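Local coordinates for protein colicin-D (Escherichia coli, PDB 5ZNM) that kills Escherichia coli and close relatives by inhibiting protein synthesis, this piece of the toxin comprising its central domain and the C-terminal tRNase domain, at residues A[28-33]-A[212-217]; A[40-45]-A[191-196]; A[125-130]-A[207-212]. All coordinates share one frame; numbering follows the deposited sequence.

Contact 1 (A[28-33]-A[212-217])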
ATOM      1  N   PRO A  28      -7.765 -14.019  17.548  1.00 23.35           N
ATOM      2  CA  PRO A  28      -8.416 -15.314  17.764  1.00 23.85           C
ATOM      3  C   PRO A  28      -8.768 -15.977  16.444  1.00 22.59           C
ATOM      4  O   PRO A  28      -8.547 -15.414  15.359  1.00 22.41           O
ATOM      5  CB  PRO A  28      -9.665 -14.924  18.555  1.00 25.76           C
ATOM      6  CG  PRO A  28     -10.063 -13.581  17.908  1.00 21.78           C
ATOM      7  CD  PRO A  28      -8.747 -12.917  17.486  1.00 19.26           C
ATOM      8  N   VAL A  29      -9.295 -17.178  16.514  1.00 22.78           N
ATOM      9  CA  VAL A  29     -10.033 -17.747  15.399  1.00 22.32           C
ATOM     10  C   VAL A  29     -11.501 -17.471  15.663  1.00 22.18           C
ATOM     11  O   VAL A  29     -11.933 -17.288  16.807  1.00 21.94           O
ATOM     12  CB  VAL A  29      -9.759 -19.256  15.187  1.00 25.38           C
ATOM     13  CG1 VAL A  29      -8.277 -19.478  14.869  1.00 28.48           C
ATOM     14  CG2 VAL A  29     -10.165 -20.056  16.375  1.00 24.17           C
ATOM     15  N   TYR A  30     -12.276 -17.408  14.591  1.00 24.50           N
ATOM     16  CA  TYR A  30     -13.634 -16.900  14.658  1.00 22.85           C
ATOM     17  C   TYR A  30     -14.589 -18.023  14.314  1.00 23.36           C
ATOM     18  O   TYR A  30     -14.520 -18.596  13.220  1.00 26.51           O
ATOM     19  CB  TYR A  30     -13.821 -15.705  13.713  1.00 18.64           C
ATOM     20  CG  TYR A  30     -13.009 -14.517  14.161  1.00 19.69           C
ATOM     21  CD1 TYR A  30     -11.666 -14.404  13.817  1.00 22.55           C
ATOM     22  CD2 TYR A  30     -13.578 -13.515  14.947  1.00 21.39           C
ATOM     23  CE1 TYR A  30     -10.905 -13.327  14.244  1.00 14.78           C
ATOM     24  CE2 TYR A  30     -12.828 -12.427  15.379  1.00 19.94           C
ATOM     25  CZ  TYR A  30     -11.498 -12.337  15.025  1.00 17.12           C
ATOM     26  OH  TYR A  30     -10.764 -11.265  15.455  1.00 19.77           O
ATOM     27  N   THR A  31     -15.466 -18.344  15.253  1.00 21.75           N
ATOM     28  CA  THR A  31     -16.644 -19.089  14.879  1.00 26.37           C
ATOM     29  C   THR A  31     -17.513 -18.230  13.968  1.00 34.16           C
ATOM     30  O   THR A  31     -17.366 -17.004  13.882  1.00 27.32           O
ATOM     31  CB  THR A  31     -17.424 -19.524  16.117  1.00 25.57           C
ATOM     32  OG1 THR A  31     -17.889 -18.368  16.818  1.00 27.45           O
ATOM     33  CG2 THR A  31     -16.521 -20.347  17.046  1.00 25.02           C
ATOM     34  N   GLN A  32     -18.385 -18.910  13.230  1.00 34.81           N
ATOM     35  CA  GLN A  32     -19.453 -18.266  12.485  1.00 34.64           C
ATOM     36  C   GLN A  32     -20.140 -17.186  13.329  1.00 36.70           C
ATOM     37  O   GLN A  32     -20.179 -16.005  12.957  1.00 31.29           O
ATOM     38  CB  GLN A  32     -20.436 -19.362  12.064  1.00 45.50           C
ATOM     39  CG  GLN A  32     -21.539 -18.933  11.168  1.00 53.79           C
ATOM     40  CD  GLN A  32     -21.076 -18.749   9.762  1.00 56.27           C
ATOM     41  OE1 GLN A  32     -20.190 -19.450   9.276  1.00 61.91           O
ATOM     42  NE2 GLN A  32     -21.652 -17.781   9.103  1.00 62.19           N
ATOM     43  N   GLU A  33     -20.653 -17.599  14.493  1.00 30.88           N
ATOM     44  CA  GLU A  33     -21.368 -16.713  15.408  1.00 36.72           C
ATOM     45  C   GLU A  33     -20.534 -15.492  15.786  1.00 34.49           C
ATOM     46  O   GLU A  33     -21.043 -14.364  15.816  1.00 33.78           O
ATOM     47  CB  GLU A  33     -21.770 -17.485  16.676  1.00 45.22           C
ATOM     48  CG  GLU A  33     -22.421 -18.840  16.460  1.00 57.40           C
ATOM     49  CD  GLU A  33     -21.408 -19.990  16.381  1.00 65.54           C
ATOM     50  OE1 GLU A  33     -21.095 -20.583  17.420  1.00 67.27           O
ATOM     51  OE2 GLU A  33     -20.942 -20.293  15.278  1.00 73.49           O
ATOM     52  N   ASN A 212      -9.993  -4.329  14.648  1.00 17.20           N
ATOM     53  CA  ASN A 212     -10.075  -5.628  14.001  1.00 18.73           C
ATOM     54  C   ASN A 212      -8.685  -6.269  14.094  1.00 17.89           C
ATOM     55  O   ASN A 212      -7.772  -5.793  13.426  1.00 19.16           O
ATOM     56  CB  ASN A 212     -10.519  -5.481  12.546  1.00 19.92           C
ATOM     57  CG  ASN A 212     -10.744  -6.819  11.861  1.00 21.77           C
ATOM     58  OD1 ASN A 212     -10.335  -7.885  12.350  1.00 17.82           O
ATOM     59  ND2 ASN A 212     -11.371  -6.764  10.693  1.00 18.79           N
ATOM     60  N   PRO A 213      -8.476  -7.288  14.906  1.00 17.40           N
ATOM     61  CA  PRO A 213      -7.123  -7.819  15.084  1.00 18.96           C
ATOM     62  C   PRO A 213      -6.627  -8.664  13.924  1.00 21.38           C
ATOM     63  O   PRO A 213      -5.449  -9.024  13.928  1.00 21.54           O
ATOM     64  CB  PRO A 213      -7.237  -8.661  16.367  1.00 19.80           C
ATOM     65  CG  PRO A 213      -8.635  -9.043  16.453  1.00 21.95           C
ATOM     66  CD  PRO A 213      -9.454  -7.997  15.747  1.00 12.93           C
ATOM     67  N   VAL A 214      -7.457  -8.974  12.933  1.00 16.89           N
ATOM     68  CA  VAL A 214      -7.040  -9.768  11.783  1.00 19.32           C
ATOM     69  C   VAL A 214      -6.443  -8.824  10.746  1.00 19.51           C
ATOM     70  O   VAL A 214      -7.152  -7.922  10.274  1.00 20.48           O
ATOM     71  CB  VAL A 214      -8.217 -10.547  11.185  1.00 19.35           C
ATOM     72  CG1 VAL A 214      -7.731 -11.433  10.043  1.00 16.45           C
ATOM     73  CG2 VAL A 214      -8.936 -11.381  12.257  1.00 21.92           C
ATOM     74  N   PRO A 215      -5.183  -9.012  10.334  1.00 17.15           N
ATOM     75  CA  PRO A 215      -4.639  -8.183   9.252  1.00 19.22           C
ATOM     76  C   PRO A 215      -5.548  -8.237   8.040  1.00 18.62           C
ATOM     77  O   PRO A 215      -6.098  -9.283   7.696  1.00 18.55           O
ATOM     78  CB  PRO A 215      -3.266  -8.810   8.971  1.00 18.10           C
ATOM     79  CG  PRO A 215      -2.898  -9.495  10.299  1.00 15.06           C
ATOM     80  CD  PRO A 215      -4.213 -10.027  10.800  1.00 13.95           C
ATOM     81  N   GLN A 216      -5.751  -7.084   7.420  1.00 18.58           N
ATOM     82  CA  GLN A 216      -6.701  -7.037   6.328  1.00 20.01           C
ATOM     83  C   GLN A 216      -6.386  -5.869   5.404  1.00 24.94           C
ATOM     84  O   GLN A 216      -7.088  -4.844   5.428  1.00 26.61           O
ATOM     85  CB  GLN A 216      -8.120  -6.914   6.873  1.00 21.80           C
ATOM     86  CG  GLN A 216      -9.188  -7.472   5.963  1.00 23.76           C
ATOM     87  CD  GLN A 216     -10.482  -7.673   6.725  1.00 28.27           C
ATOM     88  OE1 GLN A 216     -11.231  -6.722   6.932  1.00 21.85           O
ATOM     89  NE2 GLN A 216     -10.729  -8.905   7.187  1.00 21.78           N
ATOM     90  N   PRO A 217      -5.342  -5.980   4.583  1.00 23.78           N
ATOM     91  CA  PRO A 217      -5.042  -4.894   3.631  1.00 22.06           C
ATOM     92  C   PRO A 217      -6.142  -4.673   2.604  1.00 28.36           C
ATOM     93  O   PRO A 217      -6.253  -3.570   2.053  1.00 27.59           O
ATOM     94  CB  PRO A 217      -3.729  -5.358   2.981  1.00 23.58           C
ATOM     95  CG  PRO A 217      -3.740  -6.838   3.135  1.00 23.88           C
ATOM     96  CD  PRO A 217      -4.395  -7.100   4.463  1.00 21.70           C
TER

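Contact 2 (A[40-45]-A[191-196])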
ATOM      1  N   SER A  40     -21.606  -7.121  12.728  1.00 26.55           N
ATOM      2  CA  SER A  40     -22.661  -6.224  13.218  1.00 25.04           C
ATOM      3  C   SER A  40     -22.070  -4.992  13.886  1.00 25.08           C
ATOM      4  O   SER A  40     -22.473  -3.857  13.605  1.00 26.83           O
ATOM      5  CB  SER A  40     -23.570  -6.943  14.223  1.00 33.06           C
ATOM      6  OG  SER A  40     -24.511  -7.795  13.599  1.00 44.31           O
ATOM      7  N   VAL A  41     -21.121  -5.211  14.795  1.00 22.37           N
ATOM      8  CA  VAL A  41     -20.612  -4.131  15.630  1.00 24.17           C
ATOM      9  C   VAL A  41     -19.787  -3.142  14.809  1.00 29.82           C
ATOM     10  O   VAL A  41     -19.836  -1.929  15.049  1.00 34.98           O
ATOM     11  CB  VAL A  41     -19.819  -4.732  16.805  1.00 31.12           C
ATOM     12  CG1 VAL A  41     -18.888  -3.731  17.406  1.00 39.12           C
ATOM     13  CG2 VAL A  41     -20.783  -5.248  17.863  1.00 30.84           C
ATOM     14  N   MET A  42     -19.033  -3.625  13.819  1.00 27.88           N
ATOM     15  CA  MET A  42     -18.229  -2.708  13.011  1.00 25.04           C
ATOM     16  C   MET A  42     -19.053  -1.946  11.984  1.00 26.34           C
ATOM     17  O   MET A  42     -18.577  -0.939  11.447  1.00 28.36           O
ATOM     18  CB  MET A  42     -17.110  -3.452  12.289  1.00 29.17           C
ATOM     19  CG  MET A  42     -15.960  -3.847  13.190  1.00 29.21           C
ATOM     20  SD  MET A  42     -14.581  -4.483  12.241  1.00 26.61           S
ATOM     21  CE  MET A  42     -15.343  -5.918  11.484  1.00 24.23           C
ATOM     22  N   ASN A  43     -20.269  -2.397  11.699  1.00 32.18           N
ATOM     23  CA  ASN A  43     -21.131  -1.731  10.736  1.00 39.30           C
ATOM     24  C   ASN A  43     -22.131  -0.780  11.385  1.00 40.91           C
ATOM     25  O   ASN A  43     -23.003  -0.253  10.688  1.00 52.32           O
ATOM     26  CB  ASN A  43     -21.853  -2.769   9.880  1.00 36.22           C
ATOM     27  CG  ASN A  43     -20.994  -3.264   8.743  1.00 41.58           C
ATOM     28  OD1 ASN A  43     -20.967  -2.660   7.669  1.00 46.90           O
ATOM     29  ND2 ASN A  43     -20.270  -4.359   8.971  1.00 31.31           N
ATOM     30  N   GLU A  44     -22.022  -0.535  12.690  1.00 43.19           N
ATOM     31  CA  GLU A  44     -22.791   0.551  13.287  1.00 52.15           C
ATOM     32  C   GLU A  44     -22.371   1.881  12.663  1.00 49.56           C
ATOM     33  O   GLU A  44     -21.239   2.045  12.199  1.00 46.04           O
ATOM     34  CB  GLU A  44     -22.597   0.582  14.806  1.00 56.88           C
ATOM     35  CG  GLU A  44     -23.223  -0.593  15.559  1.00 65.13           C
ATOM     36  CD  GLU A  44     -24.595  -0.271  16.137  1.00 78.12           C
ATOM     37  OE1 GLU A  44     -24.795   0.863  16.622  1.00 80.73           O
ATOM     38  OE2 GLU A  44     -25.475  -1.157  16.109  1.00 85.25           O
ATOM     39  N   GLN A  45     -23.300   2.844  12.655  1.00 55.48           N
ATOM     40  CA  GLN A  45     -23.096   4.063  11.874  1.00 51.01           C
ATOM     41  C   GLN A  45     -21.919   4.887  12.393  1.00 41.28           C
ATOM     42  O   GLN A  45     -21.190   5.499  11.604  1.00 44.43           O
ATOM     43  CB  GLN A  45     -24.378   4.902  11.863  1.00 59.05           C
ATOM     44  CG  GLN A  45     -24.620   5.768  13.107  1.00 69.84           C
ATOM     45  CD  GLN A  45     -25.143   4.988  14.306  1.00 77.45           C
ATOM     46  OE1 GLN A  45     -25.032   3.758  14.372  1.00 76.22           O
ATOM     47  NE2 GLN A  45     -25.724   5.709  15.268  1.00 79.27           N
ATOM     48  N   THR A 191     -17.082 -11.087  20.437  1.00 19.38           N
ATOM     49  CA  THR A 191     -16.896 -10.748  19.030  1.00 20.16           C
ATOM     50  C   THR A 191     -15.531 -11.117  18.484  1.00 21.36           C
ATOM     51  O   THR A 191     -15.380 -11.181  17.263  1.00 24.95           O
ATOM     52  CB  THR A 191     -17.077  -9.241  18.795  1.00 24.10           C
ATOM     53  OG1 THR A 191     -16.076  -8.518  19.539  1.00 22.90           O
ATOM     54  CG2 THR A 191     -18.474  -8.772  19.197  1.00 25.77           C
ATOM     55  N   GLY A 192     -14.527 -11.291  19.339  1.00 19.06           N
ATOM     56  CA  GLY A 192     -13.170 -11.411  18.844  1.00 22.69           C
ATOM     57  C   GLY A 192     -12.552 -10.112  18.372  1.00 23.19           C
ATOM     58  O   GLY A 192     -11.497 -10.147  17.735  1.00 22.70           O
ATOM     59  N   LEU A 193     -13.188  -8.968  18.643  1.00 19.92           N
ATOM     60  CA  LEU A 193     -12.633  -7.647  18.369  1.00 18.93           C
ATOM     61  C   LEU A 193     -12.000  -7.074  19.629  1.00 20.06           C
ATOM     62  O   LEU A 193     -12.262  -7.523  20.747  1.00 25.49           O
ATOM     63  CB  LEU A 193     -13.712  -6.672  17.872  1.00 17.01           C
ATOM     64  CG  LEU A 193     -14.477  -7.036  16.599  1.00 21.74           C
ATOM     65  CD1 LEU A 193     -15.625  -6.045  16.369  1.00 23.11           C
ATOM     66  CD2 LEU A 193     -13.542  -7.104  15.384  1.00 28.23           C
ATOM     67  N   ASP A 194     -11.170  -6.056  19.443  1.00 18.44           N
ATOM     68  CA  ASP A 194     -10.622  -5.334  20.577  1.00 20.85           C
ATOM     69  C   ASP A 194     -11.270  -3.965  20.668  1.00 19.73           C
ATOM     70  O   ASP A 194     -11.866  -3.465  19.707  1.00 20.69           O
ATOM     71  CB  ASP A 194      -9.105  -5.196  20.475  1.00 19.15           C
ATOM     72  CG  ASP A 194      -8.407  -6.534  20.531  1.00 31.57           C
ATOM     73  OD1 ASP A 194      -8.581  -7.264  21.537  1.00 27.99           O
ATOM     74  OD2 ASP A 194      -7.702  -6.861  19.556  1.00 34.59           O
ATOM     75  N   LYS A 195     -11.156  -3.358  21.845  1.00 20.94           N
ATOM     76  CA  LYS A 195     -11.744  -2.042  22.053  1.00 19.78           C
ATOM     77  C   LYS A 195     -10.755  -1.164  22.791  1.00 17.10           C
ATOM     78  O   LYS A 195     -10.181  -1.584  23.802  1.00 22.26           O
ATOM     79  CB  LYS A 195     -13.060  -2.144  22.837  1.00 23.16           C
ATOM     80  CG  LYS A 195     -13.774  -0.810  23.067  1.00 36.42           C
ATOM     81  CD  LYS A 195     -15.224  -1.056  23.496  1.00 39.85           C
ATOM     82  CE  LYS A 195     -15.735   0.002  24.458  1.00 43.76           C
ATOM     83  NZ  LYS A 195     -17.188  -0.176  24.755  1.00 45.15           N
ATOM     84  N   ILE A 196     -10.561   0.045  22.272  1.00 17.22           N
ATOM     85  CA  ILE A 196      -9.819   1.108  22.939  1.00 18.12           C
ATOM     86  C   ILE A 196     -10.815   2.205  23.304  1.00 21.38           C
ATOM     87  O   ILE A 196     -11.698   2.540  22.507  1.00 21.77           O
ATOM     88  CB  ILE A 196      -8.692   1.639  22.025  1.00 16.66           C
ATOM     89  CG1 ILE A 196      -7.569   0.596  21.926  1.00 17.48           C
ATOM     90  CG2 ILE A 196      -8.150   2.957  22.524  1.00 17.20           C
ATOM     91  CD1 ILE A 196      -6.658   0.827  20.726  1.00 21.44           C
TER

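Contact 3 (A[125-130]-A[207-212])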
ATOM      1  N   GLU A 125     -16.936  11.599  12.280  1.00 28.78           N
ATOM      2  CA  GLU A 125     -15.660  11.577  12.983  1.00 25.37           C
ATOM      3  C   GLU A 125     -14.621  10.845  12.135  1.00 20.83           C
ATOM      4  O   GLU A 125     -14.961  10.045  11.258  1.00 23.47           O
ATOM      5  CB  GLU A 125     -15.798  10.926  14.375  1.00 27.70           C
ATOM      6  CG  GLU A 125     -16.854  11.622  15.285  1.00 35.87           C
ATOM      7  CD  GLU A 125     -16.750  11.207  16.759  1.00 43.11           C
ATOM      8  OE1 GLU A 125     -15.938  10.325  17.082  1.00 51.68           O
ATOM      9  OE2 GLU A 125     -17.467  11.771  17.603  1.00 59.74           O
ATOM     10  N   ALA A 126     -13.340  11.123  12.407  1.00 21.64           N
ATOM     11  CA  ALA A 126     -12.251  10.624  11.572  1.00 22.72           C
ATOM     12  C   ALA A 126     -11.040  10.259  12.422  1.00 19.58           C
ATOM     13  O   ALA A 126     -10.833  10.788  13.519  1.00 16.32           O
ATOM     14  CB  ALA A 126     -11.839  11.646  10.502  1.00 21.48           C
ATOM     15  N   MET A 127     -10.207   9.377  11.866  1.00 14.98           N
ATOM     16  CA  MET A 127      -9.117   8.770  12.615  1.00 16.84           C
ATOM     17  C   MET A 127      -8.010   8.419  11.633  1.00 17.07           C
ATOM     18  O   MET A 127      -8.261   7.744  10.633  1.00 20.76           O
ATOM     19  CB  MET A 127      -9.599   7.519  13.359  1.00 21.80           C
ATOM     20  CG  MET A 127      -8.529   6.805  14.170  1.00 22.02           C
ATOM     21  SD  MET A 127      -9.238   5.465  15.173  1.00 17.31           S
ATOM     22  CE  MET A 127      -9.905   4.432  13.877  1.00 15.75           C
ATOM     23  N   PHE A 128      -6.806   8.902  11.910  1.00 15.53           N
ATOM     24  CA  PHE A 128      -5.646   8.702  11.051  1.00 16.20           C
ATOM     25  C   PHE A 128      -4.548   8.043  11.868  1.00 14.35           C
ATOM     26  O   PHE A 128      -4.308   8.430  13.015  1.00 17.22           O
ATOM     27  CB  PHE A 128      -5.152  10.043  10.485  1.00 18.76           C
ATOM     28  CG  PHE A 128      -4.032   9.908   9.486  1.00 20.70           C
ATOM     29  CD1 PHE A 128      -4.283   9.469   8.195  1.00 23.82           C
ATOM     30  CD2 PHE A 128      -2.731  10.216   9.839  1.00 25.86           C
ATOM     31  CE1 PHE A 128      -3.246   9.340   7.271  1.00 28.47           C
ATOM     32  CE2 PHE A 128      -1.690  10.089   8.915  1.00 26.86           C
ATOM     33  CZ  PHE A 128      -1.951   9.650   7.638  1.00 24.40           C
ATOM     34  N   SER A 129      -3.888   7.034  11.299  1.00 15.31           N
ATOM     35  CA  SER A 129      -2.930   6.278  12.097  1.00 16.32           C
ATOM     36  C   SER A 129      -1.773   5.809  11.230  1.00 20.74           C
ATOM     37  O   SER A 129      -1.941   5.531  10.038  1.00 15.78           O
ATOM     38  CB  SER A 129      -3.579   5.069  12.784  1.00 15.80           C
ATOM     39  OG  SER A 129      -4.168   4.217  11.820  1.00 15.98           O
ATOM     40  N   LEU A 130      -0.596   5.733  11.847  1.00 14.63           N
ATOM     41  CA  LEU A 130       0.615   5.289  11.169  1.00 17.25           C
ATOM     42  C   LEU A 130       1.615   4.858  12.224  1.00 20.28           C
ATOM     43  O   LEU A 130       1.432   5.112  13.415  1.00 18.35           O
ATOM     44  CB  LEU A 130       1.227   6.381  10.285  1.00 18.19           C
ATOM     45  CG  LEU A 130       1.301   7.859  10.703  1.00 30.58           C
ATOM     46  CD1 LEU A 130       1.598   8.085  12.150  1.00 35.36           C
ATOM     47  CD2 LEU A 130       2.350   8.574   9.861  1.00 32.39           C
ATOM     48  N   ARG A 207     -14.934   8.049  23.905  1.00 18.95           N
ATOM     49  CA  ARG A 207     -14.936   7.575  22.525  1.00 23.06           C
ATOM     50  C   ARG A 207     -14.472   6.127  22.501  1.00 25.27           C
ATOM     51  O   ARG A 207     -13.371   5.811  22.968  1.00 21.84           O
ATOM     52  CB  ARG A 207     -14.031   8.446  21.658  1.00 20.91           C
ATOM     53  CG  ARG A 207     -14.477   8.661  20.202  1.00 31.66           C
ATOM     54  CD  ARG A 207     -15.450   7.623  19.681  1.00 33.80           C
ATOM     55  NE  ARG A 207     -16.103   8.063  18.449  1.00 35.08           N
ATOM     56  CZ  ARG A 207     -16.648   7.246  17.551  1.00 31.79           C
ATOM     57  NH1 ARG A 207     -16.609   5.925  17.726  1.00 22.47           N
ATOM     58  NH2 ARG A 207     -17.230   7.749  16.473  1.00 25.85           N
ATOM     59  N   THR A 208     -15.298   5.261  21.932  1.00 17.51           N
ATOM     60  CA  THR A 208     -14.936   3.874  21.676  1.00 19.12           C
ATOM     61  C   THR A 208     -14.314   3.722  20.287  1.00 19.48           C
ATOM     62  O   THR A 208     -14.888   4.186  19.298  1.00 21.85           O
ATOM     63  CB  THR A 208     -16.181   3.007  21.776  1.00 23.65           C
ATOM     64  OG1 THR A 208     -16.659   3.024  23.128  1.00 29.18           O
ATOM     65  CG2 THR A 208     -15.863   1.594  21.323  1.00 22.60           C
ATOM     66  N   ILE A 209     -13.155   3.068  20.210  1.00 17.98           N
ATOM     67  CA  ILE A 209     -12.527   2.734  18.931  1.00 14.73           C
ATOM     68  C   ILE A 209     -12.427   1.225  18.863  1.00 17.24           C
ATOM     69  O   ILE A 209     -11.939   0.599  19.806  1.00 17.43           O
ATOM     70  CB  ILE A 209     -11.135   3.376  18.784  1.00 17.17           C
ATOM     71  CG1 ILE A 209     -11.253   4.902  18.799  1.00 23.68           C
ATOM     72  CG2 ILE A 209     -10.441   2.902  17.498  1.00 16.11           C
ATOM     73  CD1 ILE A 209      -9.987   5.573  19.238  1.00 26.27           C
ATOM     74  N   LEU A 210     -12.945   0.644  17.788  1.00 19.35           N
ATOM     75  CA  LEU A 210     -12.877  -0.797  17.586  1.00 20.15           C
ATOM     76  C   LEU A 210     -11.549  -1.162  16.932  1.00 21.71           C
ATOM     77  O   LEU A 210     -10.986  -0.383  16.161  1.00 18.53           O
ATOM     78  CB  LEU A 210     -14.039  -1.264  16.706  1.00 16.14           C
ATOM     79  CG  LEU A 210     -15.435  -0.999  17.268  1.00 22.91           C
ATOM     80  CD1 LEU A 210     -16.508  -1.385  16.266  1.00 23.76           C
ATOM     81  CD2 LEU A 210     -15.637  -1.746  18.574  1.00 26.19           C
ATOM     82  N   VAL A 211     -11.051  -2.358  17.229  1.00 17.51           N
ATOM     83  CA  VAL A 211      -9.847  -2.843  16.562  1.00 15.78           C
ATOM     84  C   VAL A 211     -10.167  -4.200  15.965  1.00 16.95           C
ATOM     85  O   VAL A 211     -10.587  -5.111  16.688  1.00 18.42           O
ATOM     86  CB  VAL A 211      -8.647  -2.942  17.517  1.00 20.79           C
ATOM     87  CG1 VAL A 211      -7.414  -3.387  16.767  1.00 22.41           C
ATOM     88  CG2 VAL A 211      -8.374  -1.610  18.191  1.00 17.78           C
ATOM     89  N   ASN A 212      -9.993  -4.329  14.648  1.00 17.20           N
ATOM     90  CA  ASN A 212     -10.075  -5.628  14.001  1.00 18.73           C
ATOM     91  C   ASN A 212      -8.685  -6.269  14.094  1.00 17.89           C
ATOM     92  O   ASN A 212      -7.772  -5.793  13.426  1.00 19.16           O
ATOM     93  CB  ASN A 212     -10.519  -5.481  12.546  1.00 19.92           C
ATOM     94  CG  ASN A 212     -10.744  -6.819  11.861  1.00 21.77           C
ATOM     95  OD1 ASN A 212     -10.335  -7.885  12.350  1.00 17.82           O
ATOM     96  ND2 ASN A 212     -11.371  -6.764  10.693  1.00 18.79           N
TER

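Contact 1 (A[28-33]-A[212-217])
P28 and Y30, in the loop that leads into helix 32-42, pack against P213 and V214, just past the end of strand 207-212, in a small, largely buried apolar contact. About 129 Å² of surface is covered, and no hydrogen bond passes between the two segments. With CG beside the backbone N and anti to the carbonyl carbon (chi1 -67°), the Y30 ring reaches out to V214, whose side chain comes from the opposite direction: CG2 of V214 lies 3.4 Å from CE1 of Y30 and approaches the ring obliquely. The phenol oxygen presses on the neighbouring proline, Y30 OH being 3.2 Å from P213 CG, while its polar need is met by a hydrogen bond with the carbonyl oxygen of G192. The side chains of P28 and P213 cross at roughly 90°, P28 CD resting 4.0 Å from P213 CG. R187 of strand 186-187 touches both prolines. The P213 turn is itself braced, because N212 OD1 accepts a bond of 3.1 Å from V214 N, the donor standing above the amide's carbonyl plane. The arrangement sets an Asx turn at a strand end against the lead-in to a helix N-capped by T31.

Contact 2 (A[40-45]-A[191-196])
The last turn of helix 32-42 lies over the bend T191-L193 that leads toward strand 194-198, with the CA atoms of V41 and T191 8.3 Å apart. CG of L193 sits beside the backbone N (chi1 -59°) and CD1 is anti to CA (chi2 173°), which carries that one methyl out to the helix, to meet two residues at once. CD1 of L193 is 3.9 Å from CG of M42, the side chains crossing at a slant, and 4.1 Å from CG1 of V41, whose side chain runs antiparallel alongside that of the leucine. M42 comes nearest the leucine with its CG methylene, the sulfur lying slightly farther off, and M42 also packs on P230 and T232. V41 CG2 to T191 CG2, at 4.4 Å, adds a weaker apolar touch. The bend keeps its own shape: L193 N donates to T191 OG1 over 3.1 Å, an ST turn, and G192 takes a positive phi of 74° within it. A bound glycerol also hydrogen-bonds to T191 OG1. The closest approaches are all carbon to carbon, so burial of apolar surface joins these two segments; the directional tie to the bend comes from Y30, ahead of the helix.

Contact 3 (A[125-130]-A[207-212])
E125 and R207 supply the polar half of this contact, a salt bridge near one end of two facing strands. R207 grips the carboxylate side-on with NE and NH2, both converging on OE1. The bond from R207 NE to E125 OE1 is short at 2.6 Å and comes on the syn side, 35° out of the carboxylate plane; R207 NH2 reaches E125 OE1 at 2.9 Å from the same face, much farther above it. The two flat groups are turned 59° against each other, consistent with this approach from one face. A sharp bend at chi2 (-21°, close to eclipsed) folds the arginine back, and R207 NH1 donates to T208 O over 2.9 Å, in the carbonyl plane. With NH2 also bonded to G46 O, the guanidinium is fixed on several sides. The apolar half is M127 against I209. M127 SD lies 3.7 Å from I209 CG2, and M127 CE is within 4.0 Å of that same methyl. L50 of strand 49-51 packs on both. The chemistry is consistent with the five-stranded antiparallel sheet (126-131) and the mixed sheet (207-212) facing each other through apolar side chains, a charged pair being added at the partly exposed end.

Overall arrangement
After the N-terminal helix 3-22, the chain enters contact 1 at 28-33 and completes it only at 212-217, so that this contact closes the widest loop and encloses the other two. Helix 32-42 follows and opens contact 2, which closes when the chain returns at 191-196. Contact 3 begins between these points, at 125-130, and closes afterwards at 207-212, so contacts 2 and 3 cross. Neighbouring strands 194-198 and 207-212 join those two through probable backbone hydrogen bonds such as I196 O to I209 N, while N212 is shared by contacts 1 and 3. Together they tie helix 32-42 to the mixed sheet, and that sheet to the five-stranded one.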